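Local coordinates for YebG family protein (Pseudomonas syringae pv. tomato, PDB 3ERM) that is of unknown function but belongs to the YebG family of small helical proteins and forms a two-fold symmetric pair in the crystal, at the interface of chains A and B. Residues are numbered along the deposited sequence; one frame, centred on the assembly and turned at random. Chains: chain A/B, uncharacterized conserved protein.

Contact 1: the interface of chains A and B. Residues chain A 35, 39, 62, 66, 69; chain B 72-73, 80.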
# COMPACT_ATOMS: atom_id res chain seq x y z
N LEU A 35 6.96 7.62 5.93
CA LEU A 35 6.17 6.46 5.50
C LEU A 35 6.53 5.95 4.13
O LEU A 35 6.55 4.73 3.89
CB LEU A 35 4.68 6.78 5.46
CG LEU A 35 3.74 5.64 5.00
CD1 LEU A 35 3.75 4.40 5.93
CD2 LEU A 35 2.30 6.16 4.83
N LEU A 39 7.98 2.20 3.49
CA LEU A 39 7.29 1.38 2.47
C LEU A 39 8.19 0.92 1.32
O LEU A 39 8.09 -0.23 0.87
CB LEU A 39 6.16 2.18 1.85
CG LEU A 39 4.67 1.89 1.99
CD1 LEU A 39 4.27 0.89 3.07
CD2 LEU A 39 3.96 3.26 2.16
N MSE A 62 1.12 5.92 -2.48
CA MSE A 62 0.36 5.43 -1.34
C MSE A 62 0.49 6.40 -0.17
O MSE A 62 -0.52 6.74 0.44
CB MSE A 62 0.82 4.02 -0.94
CG MSE A 62 0.94 3.08 -2.11
SE MSE A 62 0.96 1.19 -1.57
CE MSE A 62 -0.76 0.74 -2.09
N ARG A 66 -2.47 8.22 2.05
CA ARG A 66 -2.45 7.26 3.16
C ARG A 66 -3.81 7.05 3.81
O ARG A 66 -4.09 5.93 4.26
CB ARG A 66 -1.35 7.55 4.21
CG ARG A 66 -1.52 8.78 4.99
CD ARG A 66 -0.32 9.02 5.91
NE ARG A 66 -0.15 7.97 6.94
CZ ARG A 66 0.87 7.92 7.80
NH1 ARG A 66 1.83 8.84 7.80
NH2 ARG A 66 0.93 6.93 8.69
N PHE A 69 -5.78 4.65 1.59
CA PHE A 69 -5.21 3.30 1.72
C PHE A 69 -5.51 2.69 3.10
O PHE A 69 -5.90 1.53 3.18
CB PHE A 69 -3.74 3.28 1.33
CG PHE A 69 -3.51 3.33 -0.19
CD1 PHE A 69 -3.42 4.55 -0.85
CD2 PHE A 69 -3.41 2.17 -0.94
CE1 PHE A 69 -3.24 4.60 -2.24
CE2 PHE A 69 -3.21 2.21 -2.34
CZ PHE A 69 -3.13 3.42 -2.98
N ALA B 72 0.02 0.78 9.72
CA ALA B 72 1.03 1.68 9.21
C ALA B 72 0.41 2.89 8.55
O ALA B 72 0.87 3.99 8.77
CB ALA B 72 1.95 0.95 8.20
N PHE B 73 -0.58 2.68 7.69
CA PHE B 73 -1.17 3.78 6.95
C PHE B 73 -1.95 4.70 7.86
O PHE B 73 -1.88 5.89 7.71
CB PHE B 73 -2.11 3.28 5.86
CG PHE B 73 -1.42 2.87 4.61
CD1 PHE B 73 -0.74 3.80 3.84
CD2 PHE B 73 -1.49 1.55 4.17
CE1 PHE B 73 -0.09 3.41 2.66
CE2 PHE B 73 -0.84 1.15 2.96
CZ PHE B 73 -0.13 2.09 2.23
N LEU B 80 5.20 -1.14 10.48
CA LEU B 80 5.80 -2.00 9.45
C LEU B 80 6.87 -2.92 10.03
O LEU B 80 7.08 -4.01 9.49
CB LEU B 80 6.34 -1.18 8.26
CG LEU B 80 5.27 -0.39 7.49
CD1 LEU B 80 5.88 0.57 6.50
CD2 LEU B 80 4.32 -1.31 6.77
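The phenyl ring of B:Phe73, on helix 66-74 of its chain, reaches into an apolar pocket made by three helices of chain A: 22-46, 52-63 and 66-74. Its CG lies anti to the carbonyl carbon (chi1 -82°), which sends the ring toward chain A. A:Phe69 lays its CB over the centre of one face, 3.7 Å from the B:Phe73 ring centroid, a CH-pi contact made by the beta-methylene while A:Phe69's own ring packs on CB of A:Met62, a selenomethionine. That same CB of A:Met62 reaches the outer end of the B:Phe73 ring, 3.8 Å from CE1, and the two side chains meet at a slant. From helix 22-46 come the leucine methyls: CD2 of A:Leu35 approaches CD1 of B:Phe73 at 4.0 Å, and CD2 of A:Leu39 points at CE1, both crossing the aromatic side chain roughly at right angles. The other methyl of A:Leu39, CD1, turns to CD1 of B:Leu80 at 3.8 Å.

The polar part is a side-on grip by A:Arg66 on the backbone carbonyl of B:Phe73. A:Arg66 NE donates to B:Phe73 O at 2.8 Å, nearly straight (160° at H) and tilted only modestly from the carbonyl plane. A:Arg66 NH2 adds a longer bond to B:Phe73 O at 3.2 Å, more bent and arriving from above that plane. The oxygen sits close to the guanidinium plane, and CD2 of A:Leu35 lies over one guanidinium face, packing that should help keep the group in place. A:Arg66 CG stands between its backbone N and carbonyl carbon, and the chain bends at chi3 (-64°) to bring NE to the carbonyl, while CB of A:Arg66 touches CD1 of B:Phe73 at 3.8 Å.

B:Phe73 is thus held by its ring and its backbone, and the patch probably helps join the two chains.

Contact 2: the interface of chains A and B. Residues chain A 34-35, 38-39, 42; chain B 77-78, 80.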
# COMPACT_ATOMS: atom_id res chain seq x y z
N GLU A 34 8.53 9.96 5.72
CA GLU A 34 8.99 8.86 6.56
C GLU A 34 8.26 7.54 6.23
O GLU A 34 8.88 6.50 6.22
CB GLU A 34 8.88 9.21 8.05
CG GLU A 34 9.38 8.11 8.97
CD GLU A 34 8.88 8.20 10.45
OE1 GLU A 34 7.98 9.06 10.78
OE2 GLU A 34 9.40 7.39 11.28
N LEU A 35 6.96 7.62 5.93
CA LEU A 35 6.17 6.46 5.50
C LEU A 35 6.53 5.95 4.13
O LEU A 35 6.55 4.73 3.89
CB LEU A 35 4.68 6.78 5.46
CG LEU A 35 3.74 5.64 5.00
CD1 LEU A 35 3.75 4.40 5.93
CD2 LEU A 35 2.30 6.16 4.83
N LEU A 38 9.80 4.00 4.50
CA LEU A 38 9.74 2.69 5.09
C LEU A 38 9.04 1.74 4.13
O LEU A 38 9.50 0.62 3.93
CB LEU A 38 9.05 2.74 6.46
CG LEU A 38 9.80 3.54 7.54
CD1 LEU A 38 8.90 3.91 8.70
CD2 LEU A 38 11.05 2.84 8.07
N LEU A 39 7.98 2.20 3.49
CA LEU A 39 7.29 1.38 2.47
C LEU A 39 8.19 0.92 1.32
O LEU A 39 8.09 -0.23 0.87
CB LEU A 39 6.16 2.18 1.85
CG LEU A 39 4.67 1.89 1.99
CD1 LEU A 39 4.27 0.89 3.07
CD2 LEU A 39 3.96 3.26 2.16
N VAL A 42 10.29 -1.87 2.67
CA VAL A 42 9.67 -3.20 2.86
C VAL A 42 9.36 -3.82 1.51
O VAL A 42 9.44 -5.03 1.36
CB VAL A 42 8.43 -3.27 3.83
CG1 VAL A 42 8.56 -2.33 5.02
CG2 VAL A 42 7.15 -3.06 3.10
N ALA B 77 4.15 4.68 10.72
CA ALA B 77 4.86 3.85 9.78
C ALA B 77 5.57 2.70 10.50
O ALA B 77 5.71 1.60 9.96
CB ALA B 77 5.84 4.71 9.00
N THR B 78 5.98 2.93 11.73
CA THR B 78 6.82 1.97 12.43
C THR B 78 6.09 0.67 12.77
O THR B 78 6.70 -0.28 13.24
CB THR B 78 7.43 2.61 13.65
OG1 THR B 78 6.50 2.52 14.74
CG2 THR B 78 7.77 4.08 13.33
N LEU B 80 5.20 -1.14 10.48
CA LEU B 80 5.80 -2.00 9.45
C LEU B 80 6.87 -2.92 10.03
O LEU B 80 7.08 -4.01 9.49
CB LEU B 80 6.34 -1.18 8.26
CG LEU B 80 5.27 -0.39 7.49
CD1 LEU B 80 5.88 0.57 6.50
CD2 LEU B 80 4.32 -1.31 6.77
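CB of B:Ala77 sits at the apolar centre of this helix-packing patch between two YebG family chains, where the 3-10 helix 77-82 of chain B lies against helix 22-46 of chain A. CB of B:Ala77 meets CD1 of A:Leu35 at 3.7 Å. A:Leu35 carries its CG anti to the backbone N (chi1 179°), and CD1 is the branch of the leucine directed at the alanine. A:Leu38, one helical turn along from A:Glu34, borders the same methyl with its own CD1; that approach is modelled too tightly and is doubtful in detail, although the two residues are neighbours.

B:Leu80 shares the apolar centre. CD1 of B:Leu80 touches CB of A:Leu38 at 3.8 Å, besides meeting A:Leu39. The B:Leu80 methyl therefore rests on the stem of A:Leu38, at the beta-carbon next to the helix backbone. CG of A:Leu38 is anti to its carbonyl carbon (chi1 -65°), and beyond that stem the side chain appears to lie between B:Leu80 and B:Ala77.

Farther along helix 22-46, A:Val42 closes the B:Leu80 side of the patch. CG1 of A:Val42 stands 4.1 Å from CB of B:Leu80, and the two side chains cross at about a right angle, a looser contact than those nearer the centre.

On the opposite flank the packing gives way to polar side chains. A:Glu34 extends its carboxylate past B:Thr78, and OE2 of A:Glu34 comes within 4.2 Å of the B:Thr78 methyl, CG2. B:Thr78 turns this methyl toward the carboxylate, while its hydroxyl, OG1, points away from A:Glu34. The meeting of carboxylate and methyl is one of proximity rather than bonding.

Contact 1 and contact 2 are neighbouring parts of one interface, with the centres of their C-alpha atoms about 6 Å apart. They share A:Leu35, A:Leu39 and B:Leu80, so the two patches adjoin through helix 22-46 of chain A, and contact 1 also uses helices 52-63 and 66-74. Chain B supplies helix 66-74 to contact 1 and the 3-10 helix 77-82 to both. Two-fold symmetry repeats each patch with the chains exchanged, so every chain gives and receives the same elements. Such reciprocal packing would suit a stable dimer, although the structure alone does not show that the pair persists in solution.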